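Local coordinates for protein thiamine-monophosphate kinase (Aquifex aeolicus, PDB 1VQV) that probably catalyses the ATP-dependent phosphorylation of thiamine monophosphate to thiamine diphosphate, the active form of vitamin B1, as a homodimer, at residues E90-V94 and S95-R99; L167-K171 and E172-P176. All coordinates share one frame; numbering follows the deposited sequence.

Contact 1 (E90-V94 and S95-R99)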
ATOM      1  N   GLU B  90      -9.348   4.730 -17.473  1.00 62.06           N
ATOM      2  CA  GLU B  90      -9.049   4.046 -18.736  1.00 63.21           C
ATOM      3  C   GLU B  90      -8.713   5.004 -19.893  1.00 61.14           C
ATOM      4  O   GLU B  90      -8.025   4.626 -20.840  1.00 59.75           O
ATOM      5  CB  GLU B  90     -10.213   3.106 -19.139  1.00 64.85           C
ATOM      6  CG  GLU B  90     -11.417   3.820 -19.751  1.00 69.51           C
ATOM      7  CD  GLU B  90     -12.567   2.871 -20.135  1.00 73.51           C
ATOM      8  OE1 GLU B  90     -12.286   1.766 -20.663  1.00 75.35           O
ATOM      9  OE2 GLU B  90     -13.756   3.238 -19.930  1.00 74.58           O
ATOM     10  N   ASP B  91      -9.178   6.246 -19.811  1.00 60.37           N
ATOM     11  CA  ASP B  91      -8.907   7.227 -20.868  1.00 60.93           C
ATOM     12  C   ASP B  91      -7.708   8.126 -20.583  1.00 59.23           C
ATOM     13  O   ASP B  91      -7.602   9.225 -21.120  1.00 59.48           O
ATOM     14  CB  ASP B  91     -10.132   8.107 -21.092  1.00 63.20           C
ATOM     15  CG  ASP B  91     -10.602   8.755 -19.822  1.00 66.03           C
ATOM     16  OD1 ASP B  91     -10.603   8.042 -18.789  1.00 67.77           O
ATOM     17  OD2 ASP B  91     -10.977   9.957 -19.854  1.00 67.48           O
ATOM     18  N   LEU B  92      -6.812   7.656 -19.732  1.00 57.99           N
ATOM     19  CA  LEU B  92      -5.634   8.422 -19.403  1.00 57.05           C
ATOM     20  C   LEU B  92      -4.572   8.219 -20.488  1.00 57.41           C
ATOM     21  O   LEU B  92      -4.449   7.124 -21.044  1.00 56.71           O
ATOM     22  CB  LEU B  92      -5.080   7.972 -18.050  1.00 54.37           C
ATOM     23  CG  LEU B  92      -3.941   8.865 -17.559  1.00 51.69           C
ATOM     24  CD1 LEU B  92      -4.497  10.246 -17.282  1.00 51.70           C
ATOM     25  CD2 LEU B  92      -3.293   8.282 -16.315  1.00 51.46           C
ATOM     26  N   GLU B  93      -3.817   9.276 -20.790  1.00 56.98           N
ATOM     27  CA  GLU B  93      -2.756   9.197 -21.786  1.00 56.32           C
ATOM     28  C   GLU B  93      -1.672   8.251 -21.297  1.00 55.15           C
ATOM     29  O   GLU B  93      -1.226   8.342 -20.151  1.00 56.60           O
ATOM     30  CB  GLU B  93      -2.124  10.569 -22.036  1.00 58.84           C
ATOM     31  CG  GLU B  93      -2.895  11.471 -22.971  1.00 61.42           C
ATOM     32  CD  GLU B  93      -4.088  12.109 -22.301  1.00 65.12           C
ATOM     33  OE1 GLU B  93      -4.375  11.756 -21.125  1.00 65.86           O
ATOM     34  OE2 GLU B  93      -4.740  12.966 -22.952  1.00 65.93           O
ATOM     35  N   VAL B  94      -1.236   7.345 -22.160  1.00 53.35           N
ATOM     36  CA  VAL B  94      -0.205   6.399 -21.772  1.00 52.89           C
ATOM     37  C   VAL B  94       1.072   7.133 -21.382  1.00 52.27           C
ATOM     38  O   VAL B  94       1.817   6.688 -20.514  1.00 51.61           O
ATOM     39  CB  VAL B  94       0.110   5.433 -22.922  1.00 53.39           C
ATOM     40  CG1 VAL B  94       1.270   4.557 -22.551  1.00 53.74           C
ATOM     41  CG2 VAL B  94      -1.110   4.600 -23.247  1.00 55.50           C
ATOM     42  N   SER B  95       1.308   8.262 -22.041  1.00 51.24           N
ATOM     43  CA  SER B  95       2.485   9.085 -21.809  1.00 49.35           C
ATOM     44  C   SER B  95       2.501   9.609 -20.379  1.00 48.73           C
ATOM     45  O   SER B  95       3.564   9.879 -19.819  1.00 47.40           O
ATOM     46  CB  SER B  95       2.511  10.246 -22.813  1.00 47.35           C
ATOM     47  OG  SER B  95       1.318  11.011 -22.751  1.00 46.79           O
ATOM     48  N   TYR B  96       1.312   9.740 -19.793  1.00 48.61           N
ATOM     49  CA  TYR B  96       1.185  10.218 -18.423  1.00 49.55           C
ATOM     50  C   TYR B  96       1.793   9.196 -17.489  1.00 48.59           C
ATOM     51  O   TYR B  96       2.564   9.526 -16.606  1.00 49.14           O
ATOM     52  CB  TYR B  96      -0.282  10.404 -18.020  1.00 50.76           C
ATOM     53  CG  TYR B  96      -0.433  11.032 -16.651  1.00 50.41           C
ATOM     54  CD1 TYR B  96      -0.634  12.404 -16.519  1.00 51.35           C
ATOM     55  CD2 TYR B  96      -0.292  10.273 -15.490  1.00 50.36           C
ATOM     56  CE1 TYR B  96      -0.687  13.014 -15.274  1.00 52.77           C
ATOM     57  CE2 TYR B  96      -0.339  10.876 -14.232  1.00 52.81           C
ATOM     58  CZ  TYR B  96      -0.536  12.251 -14.130  1.00 52.04           C
ATOM     59  OH  TYR B  96      -0.563  12.871 -12.898  1.00 51.39           O
ATOM     60  N   VAL B  97       1.415   7.946 -17.691  1.00 50.16           N
ATOM     61  CA  VAL B  97       1.903   6.853 -16.876  1.00 49.99           C
ATOM     62  C   VAL B  97       3.400   6.678 -17.091  1.00 50.90           C
ATOM     63  O   VAL B  97       4.145   6.512 -16.132  1.00 51.48           O
ATOM     64  CB  VAL B  97       1.123   5.550 -17.216  1.00 48.61           C
ATOM     65  CG1 VAL B  97       1.747   4.346 -16.541  1.00 48.33           C
ATOM     66  CG2 VAL B  97      -0.315   5.700 -16.772  1.00 46.90           C
ATOM     67  N   GLU B  98       3.838   6.745 -18.346  1.00 53.11           N
ATOM     68  CA  GLU B  98       5.256   6.596 -18.670  1.00 55.07           C
ATOM     69  C   GLU B  98       6.103   7.687 -17.997  1.00 54.73           C
ATOM     70  O   GLU B  98       7.202   7.418 -17.506  1.00 52.77           O
ATOM     71  CB  GLU B  98       5.482   6.655 -20.186  1.00 57.14           C
ATOM     72  CG  GLU B  98       6.798   5.994 -20.602  1.00 63.39           C
ATOM     73  CD  GLU B  98       7.207   6.269 -22.052  1.00 67.25           C
ATOM     74  OE1 GLU B  98       6.390   6.012 -22.975  1.00 67.38           O
ATOM     75  OE2 GLU B  98       8.361   6.734 -22.263  1.00 68.95           O
ATOM     76  N   ARG B  99       5.591   8.915 -17.988  1.00 54.20           N
ATOM     77  CA  ARG B  99       6.310  10.018 -17.381  1.00 53.19           C
ATOM     78  C   ARG B  99       6.260   9.921 -15.873  1.00 51.83           C
ATOM     79  O   ARG B  99       7.182  10.352 -15.183  1.00 51.45           O
ATOM     80  CB  ARG B  99       5.743  11.346 -17.869  1.00 53.53           C
ATOM     81  CG  ARG B  99       6.188  11.662 -19.285  1.00 56.48           C
ATOM     82  CD  ARG B  99       5.477  12.862 -19.880  1.00 59.97           C
ATOM     83  NE  ARG B  99       5.891  13.064 -21.268  1.00 63.53           N
ATOM     84  CZ  ARG B  99       6.737  14.007 -21.679  1.00 64.13           C
ATOM     85  NH1 ARG B  99       7.264  14.855 -20.807  1.00 65.34           N
ATOM     86  NH2 ARG B  99       7.066  14.093 -22.964  1.00 64.52           N
TER
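Glu93 and Tyr96 meet through their backbones where the loop 90-94 runs into the helix 94-111. The motif is a helix N-terminus with Glu93 at the N-cap, in the N-terminal, PurM-like domain. Tyr96 N donates to Glu93 O over 2.9 Å, a bent bond with an N-H...O angle of 141°. From the next carbonyl, Val94 O accepts from Glu98 N at 3.0 Å, the i to i+4 bond of a regular helical turn. The Glu93 chain bends at chi2, and its carboxylate makes a long, weak ion pair with Arg2 of the second subunit.

The side-chain contact is apolar. Leu92 lies one residue before the cap and reaches forward over the first turn. Its CG is turned away from its own backbone N (chi1 -173°), which brings the branch to the helix. There Leu92 CD2 meets Tyr96 CD2 at 3.7 Å, oblique to the ring. The same methyl, Leu92 CD2, lies 4.0 Å from Val97 CG2. Leu3 of the second subunit packs on both Leu92 and Val97, and Ile126 touches both Leu92 and Tyr96. With an alanine in place of Leu92, a gap would probably open beside Tyr96 and Val97, and Leu3 of the other subunit would lose part of its packing surface. Val97 is also close to Tyr101, an ATP-binding residue on the same helix. Next to the cap, Ser95 OG sits 3.5 Å from Glu93 CB.

Contact 2 (L167-K171 and E172-P176)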
ATOM      1  N   LEU B 167       0.301  27.602  -7.257  1.00 60.18           N
ATOM      2  CA  LEU B 167      -0.260  26.681  -8.222  1.00 59.57           C
ATOM      3  C   LEU B 167      -1.746  26.981  -8.341  1.00 61.84           C
ATOM      4  O   LEU B 167      -2.264  27.130  -9.444  1.00 62.78           O
ATOM      5  CB  LEU B 167      -0.053  25.241  -7.768  1.00 56.64           C
ATOM      6  CG  LEU B 167       1.379  24.763  -7.943  1.00 55.63           C
ATOM      7  CD1 LEU B 167       1.542  23.374  -7.345  1.00 54.15           C
ATOM      8  CD2 LEU B 167       1.727  24.769  -9.433  1.00 53.36           C
ATOM      9  N   LEU B 168      -2.435  27.085  -7.207  1.00 62.74           N
ATOM     10  CA  LEU B 168      -3.863  27.358  -7.249  1.00 63.34           C
ATOM     11  C   LEU B 168      -4.170  28.648  -8.017  1.00 64.02           C
ATOM     12  O   LEU B 168      -5.292  28.858  -8.453  1.00 66.37           O
ATOM     13  CB  LEU B 168      -4.453  27.440  -5.831  1.00 64.09           C
ATOM     14  CG  LEU B 168      -4.412  26.199  -4.922  1.00 65.61           C
ATOM     15  CD1 LEU B 168      -5.170  26.508  -3.637  1.00 64.15           C
ATOM     16  CD2 LEU B 168      -5.042  24.978  -5.613  1.00 65.06           C
HETATM   17  N   MSE B 169      -3.196  29.523  -8.194  1.00 64.32           N
HETATM   18  CA  MSE B 169      -3.495  30.749  -8.925  1.00 66.57           C
HETATM   19  C   MSE B 169      -3.580  30.442 -10.408  1.00 66.05           C
HETATM   20  O   MSE B 169      -4.091  31.242 -11.197  1.00 66.41           O
HETATM   21  CB  MSE B 169      -2.426  31.816  -8.681  1.00 68.42           C
HETATM   22  CG  MSE B 169      -2.113  32.037  -7.215  1.00 72.13           C
HETATM   23 SE   MSE B 169      -0.974  33.563  -6.917  1.00 79.58          SE
HETATM   24  CE  MSE B 169       0.511  33.072  -8.082  1.00 78.06           C
ATOM     25  N   GLU B 170      -3.065  29.278 -10.785  1.00 65.46           N
ATOM     26  CA  GLU B 170      -3.079  28.850 -12.174  1.00 64.64           C
ATOM     27  C   GLU B 170      -2.461  29.856 -13.134  1.00 63.92           C
ATOM     28  O   GLU B 170      -2.962  30.040 -14.233  1.00 63.61           O
ATOM     29  CB  GLU B 170      -4.506  28.541 -12.625  1.00 65.60           C
ATOM     30  CG  GLU B 170      -4.928  27.106 -12.391  1.00 67.26           C
ATOM     31  CD  GLU B 170      -6.242  26.774 -13.085  1.00 70.65           C
ATOM     32  OE1 GLU B 170      -6.399  27.164 -14.279  1.00 70.41           O
ATOM     33  OE2 GLU B 170      -7.105  26.113 -12.443  1.00 70.01           O
ATOM     34  N   LYS B 171      -1.381  30.509 -12.722  1.00 63.75           N
ATOM     35  CA  LYS B 171      -0.708  31.465 -13.593  1.00 62.78           C
ATOM     36  C   LYS B 171      -0.173  30.728 -14.814  1.00 63.33           C
ATOM     37  O   LYS B 171      -0.042  29.499 -14.817  1.00 63.70           O
ATOM     38  CB  LYS B 171       0.465  32.131 -12.867  1.00 61.69           C
ATOM     39  CG  LYS B 171       0.118  33.344 -12.033  1.00 60.32           C
ATOM     40  CD  LYS B 171       1.364  33.862 -11.320  1.00 61.20           C
ATOM     41  CE  LYS B 171       1.142  35.251 -10.768  1.00 61.34           C
ATOM     42  NZ  LYS B 171      -0.094  35.294  -9.933  1.00 63.03           N
ATOM     43  N   GLU B 172       0.144  31.495 -15.852  1.00 64.53           N
ATOM     44  CA  GLU B 172       0.682  30.946 -17.087  1.00 64.45           C
ATOM     45  C   GLU B 172       2.149  30.619 -16.813  1.00 64.40           C
ATOM     46  O   GLU B 172       2.607  29.484 -16.998  1.00 64.49           O
ATOM     47  CB  GLU B 172       0.574  31.988 -18.196  1.00 66.71           C
ATOM     48  CG  GLU B 172       1.276  33.325 -17.894  1.00 67.79           C
ATOM     49  CD  GLU B 172       0.416  34.343 -17.150  1.00 67.68           C
ATOM     50  OE1 GLU B 172       0.643  35.555 -17.360  1.00 68.91           O
ATOM     51  OE2 GLU B 172      -0.468  33.958 -16.358  1.00 68.25           O
ATOM     52  N   GLU B 173       2.869  31.634 -16.352  1.00 63.19           N
ATOM     53  CA  GLU B 173       4.275  31.507 -16.020  1.00 60.45           C
ATOM     54  C   GLU B 173       4.474  32.106 -14.633  1.00 58.91           C
ATOM     55  O   GLU B 173       3.570  32.739 -14.091  1.00 58.14           O
ATOM     56  CB  GLU B 173       5.129  32.253 -17.045  1.00 59.86           C
ATOM     57  CG  GLU B 173       6.600  32.013 -16.851  1.00 60.88           C
ATOM     58  CD  GLU B 173       6.949  30.548 -16.963  1.00 60.70           C
ATOM     59  OE1 GLU B 173       7.032  30.054 -18.112  1.00 59.00           O
ATOM     60  OE2 GLU B 173       7.125  29.894 -15.901  1.00 59.92           O
ATOM     61  N   TYR B 174       5.646  31.909 -14.044  1.00 57.42           N
ATOM     62  CA  TYR B 174       5.895  32.457 -12.710  1.00 56.46           C
ATOM     63  C   TYR B 174       7.301  33.032 -12.640  1.00 56.06           C
ATOM     64  O   TYR B 174       8.142  32.724 -13.484  1.00 56.57           O
ATOM     65  CB  TYR B 174       5.730  31.368 -11.621  1.00 54.91           C
ATOM     66  CG  TYR B 174       4.342  30.724 -11.490  1.00 52.30           C
ATOM     67  CD1 TYR B 174       3.975  29.624 -12.276  1.00 51.74           C
ATOM     68  CD2 TYR B 174       3.405  31.207 -10.574  1.00 51.97           C
ATOM     69  CE1 TYR B 174       2.715  29.025 -12.155  1.00 50.73           C
ATOM     70  CE2 TYR B 174       2.141  30.610 -10.450  1.00 52.04           C
ATOM     71  CZ  TYR B 174       1.807  29.522 -11.248  1.00 51.23           C
ATOM     72  OH  TYR B 174       0.553  28.956 -11.155  1.00 52.06           O
ATOM     73  N   GLU B 175       7.548  33.887 -11.653  1.00 55.68           N
ATOM     74  CA  GLU B 175       8.878  34.456 -11.485  1.00 56.99           C
ATOM     75  C   GLU B 175       9.666  33.290 -10.901  1.00 57.29           C
ATOM     76  O   GLU B 175       9.077  32.324 -10.425  1.00 56.45           O
ATOM     77  CB  GLU B 175       8.880  35.638 -10.498  1.00 56.86           C
ATOM     78  CG  GLU B 175       7.927  36.801 -10.854  1.00 58.84           C
ATOM     79  CD  GLU B 175       8.275  37.529 -12.171  1.00 61.22           C
ATOM     80  OE1 GLU B 175       9.422  38.038 -12.310  1.00 60.29           O
ATOM     81  OE2 GLU B 175       7.388  37.596 -13.065  1.00 61.26           O
ATOM     82  N   PRO B 176      10.980  33.393 -10.972  1.00 57.79           N
ATOM     83  CA  PRO B 176      11.839  32.331 -10.431  1.00 59.71           C
ATOM     84  C   PRO B 176      11.611  32.100  -8.933  1.00 59.71           C
ATOM     85  O   PRO B 176      11.432  30.980  -8.504  1.00 60.19           O
ATOM     86  CB  PRO B 176      13.263  32.855 -10.699  1.00 63.09           C
ATOM     87  CG  PRO B 176      13.083  33.873 -11.764  1.00 65.42           C
ATOM     88  CD  PRO B 176      11.826  34.608 -11.426  1.00 67.67           C
TER
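Lys171 and Tyr174 carry this contact, and most of it is CH-pi packing. Lys171 CB lies over one face of the Tyr174 ring, 3.6 Å from its centroid and 27° off the ring normal. It is displaced toward the rim, near CE2 and CZ. The lysine chain then runs on across the ring, and Lys171 CD comes to 3.4 Å from Tyr174 CD2. Lys171 CG points away from its own carbonyl carbon (chi1 -86°), and the next two torsions are extended. This carries the aliphatic part of the chain past the CD2-CE2 side of the ring.

The selenomethionine Met169 adds an apolar contact of another kind. Met169 CE approaches the ring edge in the plane, 3.8 Å from Tyr174 CE2. Tyr247 touches both Met169 and Lys171.

The segments form the turn that links helix 159-168 to helix 176-186. Glu170 breaks from the first helix with a positive phi, and the chain then doubles back. The tyrosine ring fills the inside of this bend, and Ile182 of the second helix also packs against it.

The polar contacts gather at the tyrosine hydroxyl and at its backbone. Lys171 N donates to Tyr174 OH over 2.9 Å, but the bond is weak, with an N-H...O angle of 129°. The hydroxyl is also hydrogen-bonded to Leu166 O, and in this way it links the Leu166 carbonyl of helix 159-168 to the turn. At the other end of the residue, Tyr174 N donates to Glu173 OE2 over 3.1 Å, meeting the anti side of the carboxylate.

In the fold
Following the chain from the N terminus, contact 1 comes first. It closes the loop that leaves strand 77-88 and enters helix 94-111, within the PurM-like N-terminal domain and against the second subunit. The chain then passes through strands 114-122, 127-136 and 150-153 into helix 159-168, where contact 2 opens. Contact 2 shapes the connection from helix 159-168 to helix 176-186, and no other chain of the assembly touches it. The two are in series and neither nest nor cross. The centres of contact 1 and contact 2 are 24 Å apart. The nearest atoms of contact 1 and contact 2 are about 12 Å apart. Contact 1 joins the loop after strand 77-88 to helix 94-111; contact 2 joins a helix to a helix.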